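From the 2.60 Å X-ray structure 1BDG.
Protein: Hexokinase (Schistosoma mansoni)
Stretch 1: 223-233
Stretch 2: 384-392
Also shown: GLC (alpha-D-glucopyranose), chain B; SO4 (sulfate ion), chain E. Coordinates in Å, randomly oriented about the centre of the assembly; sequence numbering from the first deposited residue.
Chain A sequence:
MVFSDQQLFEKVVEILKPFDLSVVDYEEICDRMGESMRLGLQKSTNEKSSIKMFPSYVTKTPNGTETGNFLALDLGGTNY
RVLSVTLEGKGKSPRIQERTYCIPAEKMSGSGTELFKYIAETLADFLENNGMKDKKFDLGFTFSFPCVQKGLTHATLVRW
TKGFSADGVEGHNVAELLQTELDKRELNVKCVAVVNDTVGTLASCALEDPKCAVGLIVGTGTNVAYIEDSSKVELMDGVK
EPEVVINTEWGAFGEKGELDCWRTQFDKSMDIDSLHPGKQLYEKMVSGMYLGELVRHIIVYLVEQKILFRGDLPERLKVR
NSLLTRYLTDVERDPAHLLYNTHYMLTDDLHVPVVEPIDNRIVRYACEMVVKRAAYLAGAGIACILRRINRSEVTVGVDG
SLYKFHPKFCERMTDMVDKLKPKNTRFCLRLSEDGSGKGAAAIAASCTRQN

Stretch 1 (223-233) NVAYIEDSSKV
Stretch 2, residues 384-392: CILRRINRS

How do the two backbones lie against each other? Residues 223-229 form an extended strand, with phi from about -175° to -75° and psi from 112° to 164°, before the chain turns at Ser230 to Lys232, where Lys232 N donates to Asp229 O at 3.0 Å. Residues 384-389 end a helix that runs almost parallel to the strand, 16° between their N-to-C directions and 9.4 Å between axes at closest approach. Register is set by the CA atoms of Glu228 and Ile389, 6.7 Å apart. Helical bonds from Arg388 N (2.8 Å) and Ile389 N (2.7 Å) converge on Ile385 O; Asn390, at phi 69° and psi -8°, then breaks the helix. Together the stretches bury 410 Å².

Which apolar side chains fill the gap? Val224 (chi1 p) and Tyr226 (chi1 p, chi2 -80°) both point toward the helix, where Ile385 (chi1 m, chi2 m) points back. Ile385 CD1 lies 3.7 Å from both Val224 CG1 and Tyr226 CD1, so one methyl packs against two residues of the strand. One helical turn later, Ile389 (m, t) leaves its backbone sideways, yet its CG1 comes within 3.5 Å of Tyr226 CD2. Tyr226 thus bridges successive turns. Farther out, Ile227 CD1 (side chain m, t) rests 3.9 Å from NH1 of Arg391, whose extended side chain is m, t, t.

What satisfies the charges and the tyrosine hydroxyl? Glu228 (t, p, chi3 70°) starts sideways but brings its carboxylate to Arg388 (t, t, m, chi4 -67°). Arg388 NH1 and Glu228 OE1, 3.0 Å apart, form a salt bridge whose hydrogen bond is weak, its angle at hydrogen being only 133°. Tyr226 OH donates to the same Glu228 OE1 at 2.7 Å and also sits 3.0 Å from Arg388 CD. The other carboxylate oxygen, Glu228 OE2, accepts from Asp229 N at 2.9 Å and from a water at 2.7 Å; that water also donates a weak bond to Arg388 O at 3.5 Å.

How do two cations share the edge of the contact? Lys232 (m, t, t, t) extends until its NZ is 4.5 Å from Arg388 NH1, an approach of like charges. A sulfate ion, probably from the crystallisation liquor, supplies compensating negative charge: Lys232 NZ donates to sulfate O2 at 3.3 Å, and Arg388 NH1 makes a weak bond to that oxygen at 2.6 Å. Arg388 NH2 lies 2.9 Å from the sulfate S, too close for an ordinary non-bonded contact.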

# COMPACT_ATOMS: atom_id res chain seq x y z
N ASN A 223 2.69 -1.19 -2.72
CA ASN A 223 2.90 -2.43 -3.45
C ASN A 223 2.39 -2.23 -4.87
O ASN A 223 1.53 -1.40 -5.11
CB ASN A 223 2.15 -3.58 -2.78
CG ASN A 223 2.52 -4.92 -3.34
OD1 ASN A 223 3.39 -5.01 -4.19
ND2 ASN A 223 1.86 -5.96 -2.88
N VAL A 224 2.95 -2.98 -5.82
CA VAL A 224 2.56 -2.89 -7.21
C VAL A 224 2.38 -4.31 -7.74
O VAL A 224 2.94 -5.27 -7.20
CB VAL A 224 3.63 -2.20 -8.07
CG1 VAL A 224 4.70 -3.19 -8.50
CG2 VAL A 224 3.01 -1.58 -9.28
N ALA A 225 1.60 -4.43 -8.81
CA ALA A 225 1.34 -5.70 -9.45
C ALA A 225 1.38 -5.34 -10.91
O ALA A 225 0.99 -4.23 -11.28
CB ALA A 225 -0.02 -6.20 -9.07
N TYR A 226 1.86 -6.24 -11.76
CA TYR A 226 1.94 -5.96 -13.19
C TYR A 226 1.75 -7.23 -14.03
O TYR A 226 1.87 -8.34 -13.52
CB TYR A 226 3.28 -5.26 -13.49
CG TYR A 226 4.48 -6.17 -13.41
CD1 TYR A 226 5.06 -6.49 -12.19
CD2 TYR A 226 5.01 -6.76 -14.56
CE1 TYR A 226 6.13 -7.39 -12.12
CE2 TYR A 226 6.06 -7.66 -14.51
CZ TYR A 226 6.62 -7.98 -13.29
OH TYR A 226 7.65 -8.89 -13.23
N ILE A 227 1.43 -7.08 -15.32
CA ILE A 227 1.27 -8.27 -16.16
C ILE A 227 2.65 -8.72 -16.63
O ILE A 227 3.43 -7.91 -17.13
CB ILE A 227 0.35 -8.04 -17.38
CG1 ILE A 227 -0.98 -7.40 -16.95
CG2 ILE A 227 -0.02 -9.40 -17.98
CD1 ILE A 227 -1.89 -7.02 -18.11
N GLU A 228 2.94 -10.01 -16.48
CA GLU A 228 4.23 -10.58 -16.85
C GLU A 228 4.14 -11.78 -17.79
O GLU A 228 3.09 -12.37 -17.97
CB GLU A 228 5.00 -10.99 -15.58
CG GLU A 228 6.26 -11.86 -15.76
CD GLU A 228 7.45 -11.09 -16.28
OE1 GLU A 228 7.98 -10.28 -15.50
OE2 GLU A 228 7.87 -11.30 -17.44
N ASP A 229 5.27 -12.10 -18.39
CA ASP A 229 5.47 -13.21 -19.31
C ASP A 229 5.52 -14.48 -18.43
O ASP A 229 6.46 -14.70 -17.68
CB ASP A 229 6.82 -12.95 -19.98
CG ASP A 229 7.09 -13.82 -21.18
OD1 ASP A 229 7.17 -15.05 -21.04
OD2 ASP A 229 7.31 -13.24 -22.26
N SER A 230 4.53 -15.34 -18.54
CA SER A 230 4.52 -16.55 -17.73
C SER A 230 5.59 -17.57 -18.11
O SER A 230 5.48 -18.75 -17.75
CB SER A 230 3.14 -17.22 -17.77
OG SER A 230 2.89 -17.69 -19.08
N SER A 231 6.55 -17.17 -18.93
CA SER A 231 7.65 -18.06 -19.32
C SER A 231 8.80 -17.79 -18.37
O SER A 231 9.70 -18.61 -18.21
CB SER A 231 8.08 -17.83 -20.74
N LYS A 232 8.72 -16.62 -17.74
CA LYS A 232 9.71 -16.15 -16.79
C LYS A 232 9.33 -16.47 -15.35
O LYS A 232 10.20 -16.57 -14.50
CB LYS A 232 9.90 -14.65 -16.93
CG LYS A 232 10.26 -14.20 -18.32
CD LYS A 232 10.47 -12.70 -18.36
CE LYS A 232 11.05 -12.27 -19.70
NZ LYS A 232 11.24 -10.80 -19.76
N VAL A 233 8.04 -16.60 -15.06
CA VAL A 233 7.63 -16.90 -13.70
C VAL A 233 7.88 -18.37 -13.42
O VAL A 233 6.94 -19.16 -13.36
CB VAL A 233 6.16 -16.58 -13.45
CG1 VAL A 233 5.86 -16.73 -11.98
CG2 VAL A 233 5.85 -15.17 -13.90
N CYS A 384 10.77 1.36 -12.61
CA CYS A 384 11.37 0.04 -12.65
C CYS A 384 10.42 -0.96 -13.28
O CYS A 384 10.85 -1.88 -13.98
CB CYS A 384 11.71 -0.44 -11.25
SG CYS A 384 11.90 -2.22 -11.24
N ILE A 385 9.12 -0.81 -13.00
CA ILE A 385 8.09 -1.68 -13.54
C ILE A 385 8.02 -1.47 -15.05
O ILE A 385 8.03 -2.42 -15.83
CB ILE A 385 6.72 -1.38 -12.90
CG1 ILE A 385 6.67 -1.95 -11.48
CG2 ILE A 385 5.60 -1.93 -13.73
CD1 ILE A 385 6.91 -3.44 -11.40
N LEU A 386 7.99 -0.21 -15.45
CA LEU A 386 7.94 0.16 -16.86
C LEU A 386 9.16 -0.39 -17.60
O LEU A 386 9.10 -0.64 -18.81
CB LEU A 386 7.89 1.69 -17.02
CG LEU A 386 6.69 2.41 -16.42
CD1 LEU A 386 6.67 3.82 -16.92
CD2 LEU A 386 5.41 1.71 -16.80
N ARG A 387 10.27 -0.53 -16.89
CA ARG A 387 11.49 -1.07 -17.47
C ARG A 387 11.42 -2.58 -17.60
O ARG A 387 12.20 -3.18 -18.33
CB ARG A 387 12.71 -0.68 -16.64
CG ARG A 387 13.05 0.78 -16.74
CD ARG A 387 14.52 1.03 -16.48
NE ARG A 387 14.76 2.44 -16.20
CZ ARG A 387 15.49 2.89 -15.18
NH1 ARG A 387 16.08 2.04 -14.34
NH2 ARG A 387 15.66 4.19 -15.01
N ARG A 388 10.49 -3.19 -16.88
CA ARG A 388 10.28 -4.62 -16.90
C ARG A 388 9.17 -4.92 -17.90
O ARG A 388 9.41 -5.57 -18.91
CB ARG A 388 9.92 -5.11 -15.50
CG ARG A 388 9.50 -6.54 -15.42
CD ARG A 388 9.87 -7.13 -14.06
NE ARG A 388 11.24 -7.66 -14.04
CZ ARG A 388 11.67 -8.73 -14.72
NH1 ARG A 388 10.86 -9.42 -15.51
NH2 ARG A 388 12.92 -9.12 -14.60
N ILE A 389 7.96 -4.43 -17.63
CA ILE A 389 6.85 -4.63 -18.56
C ILE A 389 7.32 -4.37 -20.00
O ILE A 389 7.07 -5.17 -20.90
CB ILE A 389 5.66 -3.70 -18.18
CG1 ILE A 389 4.90 -4.30 -17.00
CG2 ILE A 389 4.74 -3.48 -19.34
CD1 ILE A 389 3.45 -3.93 -16.95
N ASN A 390 8.06 -3.27 -20.19
CA ASN A 390 8.62 -2.91 -21.49
C ASN A 390 7.62 -2.48 -22.59
O ASN A 390 8.04 -2.00 -23.66
CB ASN A 390 9.56 -4.03 -22.00
N ARG A 391 6.32 -2.62 -22.34
CA ARG A 391 5.31 -2.22 -23.30
C ARG A 391 5.53 -0.75 -23.61
O ARG A 391 5.93 0.01 -22.73
CB ARG A 391 3.91 -2.41 -22.71
CG ARG A 391 3.51 -3.85 -22.54
CD ARG A 391 2.08 -4.04 -22.01
NE ARG A 391 1.77 -5.47 -22.06
CZ ARG A 391 0.61 -6.03 -21.72
NH1 ARG A 391 -0.40 -5.29 -21.28
NH2 ARG A 391 0.46 -7.35 -21.82
N SER A 392 5.24 -0.33 -24.83
CA SER A 392 5.43 1.06 -25.21
C SER A 392 4.29 1.98 -24.77
O SER A 392 4.42 3.21 -24.87
CB SER A 392 5.64 1.17 -26.71
C1 GLC B . 1.25 -4.07 2.31
C2 GLC B . 0.89 -5.53 2.01
C3 GLC B . 0.68 -5.71 0.53
C4 GLC B . -0.37 -4.74 0.03
C5 GLC B . 0.07 -3.33 0.36
C6 GLC B . -0.97 -2.29 -0.05
O1 GLC B . 2.40 -3.76 1.59
O2 GLC B . 1.93 -6.40 2.45
O3 GLC B . 0.26 -7.04 0.26
O4 GLC B . -0.54 -4.88 -1.36
O5 GLC B . 0.23 -3.21 1.78
O6 GLC B . -1.96 -2.13 0.95
S SO4 E . 14.19 -10.57 -16.70
O1 SO4 E . 15.00 -9.51 -16.18
O2 SO4 E . 12.89 -10.06 -17.01
O3 SO4 E . 14.80 -11.10 -17.89
O4 SO4 E . 14.05 -11.61 -15.71
O HOH W 1 8.38 -8.86 -18.39